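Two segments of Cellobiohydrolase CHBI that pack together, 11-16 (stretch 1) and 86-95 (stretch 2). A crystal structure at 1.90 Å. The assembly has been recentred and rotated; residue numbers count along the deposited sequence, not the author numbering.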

# COMPACT_ATOMS: atom_id res chain seq x y z
N PRO A 11 12.25 15.88 -1.64
CA PRO A 11 12.09 14.46 -1.39
C PRO A 11 13.35 13.79 -0.87
O PRO A 11 14.46 14.28 -1.06
CB PRO A 11 11.78 13.90 -2.77
CG PRO A 11 12.52 14.82 -3.68
CD PRO A 11 12.26 16.18 -3.07
N LEU A 12 13.22 12.67 -0.20
CA LEU A 12 14.41 12.03 0.39
C LEU A 12 15.12 11.18 -0.65
O LEU A 12 14.49 10.32 -1.25
CB LEU A 12 13.96 11.13 1.52
CG LEU A 12 14.14 11.56 2.96
CD1 LEU A 12 14.37 13.05 3.14
CD2 LEU A 12 13.07 10.96 3.83
N ASN A 13 16.44 11.32 -0.84
CA ASN A 13 17.09 10.41 -1.80
C ASN A 13 17.09 8.99 -1.37
O ASN A 13 17.35 8.68 -0.21
CB ASN A 13 18.53 10.82 -2.10
CG ASN A 13 18.61 12.05 -2.93
OD1 ASN A 13 17.77 12.35 -3.77
ND2 ASN A 13 19.63 12.80 -2.67
N LEU A 14 16.84 8.09 -2.33
CA LEU A 14 16.84 6.66 -2.06
C LEU A 14 17.33 5.90 -3.26
O LEU A 14 16.58 5.69 -4.21
CB LEU A 14 15.44 6.13 -1.75
CG LEU A 14 15.32 4.62 -1.43
CD1 LEU A 14 16.16 4.24 -0.21
CD2 LEU A 14 13.85 4.26 -1.13
N PRO A 15 18.58 5.44 -3.22
CA PRO A 15 19.03 4.65 -4.33
C PRO A 15 18.45 3.26 -4.36
O PRO A 15 18.36 2.63 -3.30
CB PRO A 15 20.55 4.54 -4.11
CG PRO A 15 20.75 4.70 -2.64
CD PRO A 15 19.64 5.65 -2.20
N ILE A 16 18.13 2.76 -5.57
CA ILE A 16 17.79 1.35 -5.72
C ILE A 16 18.74 0.75 -6.76
O ILE A 16 19.54 1.51 -7.36
CB ILE A 16 16.35 1.17 -6.18
CG1 ILE A 16 16.22 1.60 -7.65
CG2 ILE A 16 15.38 2.01 -5.26
CD1 ILE A 16 14.86 1.29 -8.30
N GLY A 86 8.51 11.50 10.53
CA GLY A 86 9.19 10.33 10.91
C GLY A 86 9.78 9.47 9.78
O GLY A 86 9.95 8.25 9.95
N GLY A 87 10.08 10.12 8.65
CA GLY A 87 10.82 9.46 7.54
C GLY A 87 12.30 9.83 7.52
O GLY A 87 12.66 10.98 7.77
N SER A 88 13.14 8.83 7.23
CA SER A 88 14.57 9.01 7.11
C SER A 88 15.14 7.92 6.23
O SER A 88 14.60 6.79 6.11
CB SER A 88 15.26 8.97 8.49
OG SER A 88 15.09 7.67 9.06
N VAL A 89 16.28 8.25 5.65
CA VAL A 89 17.00 7.34 4.77
C VAL A 89 18.43 7.24 5.26
O VAL A 89 19.01 8.24 5.62
CB VAL A 89 17.02 7.90 3.36
CG1 VAL A 89 15.76 7.55 2.60
CG2 VAL A 89 17.14 9.42 3.44
N THR A 90 18.96 6.04 5.32
CA THR A 90 20.37 5.82 5.63
C THR A 90 20.86 4.89 4.53
O THR A 90 20.40 3.75 4.45
CB THR A 90 20.58 5.13 6.99
OG1 THR A 90 19.95 5.86 8.06
CG2 THR A 90 22.07 5.05 7.30
N GLY A 91 21.75 5.38 3.68
CA GLY A 91 22.28 4.62 2.54
C GLY A 91 21.12 4.19 1.62
O GLY A 91 20.42 5.01 1.06
N ASN A 92 20.90 2.89 1.52
CA ASN A 92 19.83 2.41 0.69
C ASN A 92 18.61 1.89 1.48
O ASN A 92 17.76 1.24 0.88
CB ASN A 92 20.34 1.35 -0.29
CG ASN A 92 20.75 0.08 0.37
OD1 ASN A 92 20.42 -0.20 1.49
ND2 ASN A 92 21.56 -0.66 -0.29
N LYS A 93 18.52 2.28 2.75
CA LYS A 93 17.45 1.91 3.66
C LYS A 93 16.55 3.11 4.02
O LYS A 93 17.03 4.14 4.44
CB LYS A 93 18.05 1.33 4.94
CG LYS A 93 17.00 0.82 5.90
CD LYS A 93 17.52 0.65 7.31
CE LYS A 93 18.53 -0.43 7.39
NZ LYS A 93 18.99 -0.36 8.80
N PHE A 94 15.24 2.93 3.85
CA PHE A 94 14.17 3.89 4.23
C PHE A 94 13.44 3.41 5.46
O PHE A 94 12.99 2.26 5.53
CB PHE A 94 13.20 4.05 3.04
CG PHE A 94 12.08 5.05 3.27
CD1 PHE A 94 12.32 6.29 3.79
CD2 PHE A 94 10.78 4.71 2.90
CE1 PHE A 94 11.30 7.19 4.01
CE2 PHE A 94 9.73 5.61 3.11
CZ PHE A 94 9.99 6.85 3.65
N ASN A 95 13.32 4.30 6.45
CA ASN A 95 12.68 4.02 7.73
C ASN A 95 11.47 4.93 7.88
O ASN A 95 11.52 6.10 7.53
CB ASN A 95 13.65 4.31 8.89
CG ASN A 95 14.98 3.66 8.69
OD1 ASN A 95 15.08 2.43 8.66
ND2 ASN A 95 16.01 4.48 8.48
O HOH W 1 16.96 0.69 -1.89

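Stretch 2 is a β-hairpin: strand 87-90 runs out, a type II' turn from Thr90 to Lys93 reverses the chain, and strand 93-95 returns. The backbone hydrogen bonds establish the pairing: Ser88 N to Asn95 O (3.2 Å), Asn95 N to Ser88 O (2.8 Å), Thr90 N to Lys93 O (2.8 Å) and Lys93 N to Thr90 O (2.9 Å). Strand 12-16 lies across this hairpin rather than joining it as a further strand. Its axis makes an angle of 42° with strand 87-90 at a closest approach of 7.3 Å, and 138° with strand 93-95 at 7.9 Å. No direct hydrogen bond links the stretches; the contact, burying 369 Å² in total, rests on apolar packing and one bridging water.

Gly86, with positive phi (67°), follows a helix and stays clear of stretch 1. Contact begins at Gly87, whose C lies 3.9 Å from Leu12 CD2, so the leucine methyl rests on bare backbone; an ideal CB on Gly87 would point toward stretch 1 and lie 3.9 Å from the same CD2, an ordinary contact distance. Ser88 turns its CB away, leaving its N 4.0 Å from that same methyl, Leu12 CD2.

Val89 points back toward stretch 1. Its CG2 approaches Leu12 CG at 3.7 Å, an ordinary van der Waals separation, while CG1 lies 3.4 Å from Asn13 O and 4.4 Å from Leu14 CD1. Thr90 points away and makes no contact, in keeping with strand alternation.

At the turn, Gly91 adopts phi/psi of 59/-115, a positive-phi conformation that favours glycine. Its O is 3.4 Å from Pro15 CD, so the proline ring packs against turn backbone. Asn92 gives the closest backbone register, with its CA 5.6 Å from that of Pro15. Its CB lies 3.8 Å from Pro15 O, although the end of its side chain leads away. Here water 1 supplies the polar link, donating to Pro15 O at 2.8 Å and to Asn92 O at 2.9 Å; two carbonyl acceptors cannot hydrogen-bond each other, and the water's two protons serve both. Asn92 O also lies 3.6 Å from Leu14 CD1.

Lys93 directs its CB away, but Phe94 points toward stretch 1 and meets both leucines. Leu14 CD2 lies 4.2 Å from Phe94 CB, and Leu12 CD2 approaches Phe94 CE1 obliquely, also at 4.2 Å. Leu12 thus contacts both hairpin strands through Val89 and Phe94, as does Leu14. Asn95, beyond reach of stretch 1, closes the segment through its backbone pairing with Ser88.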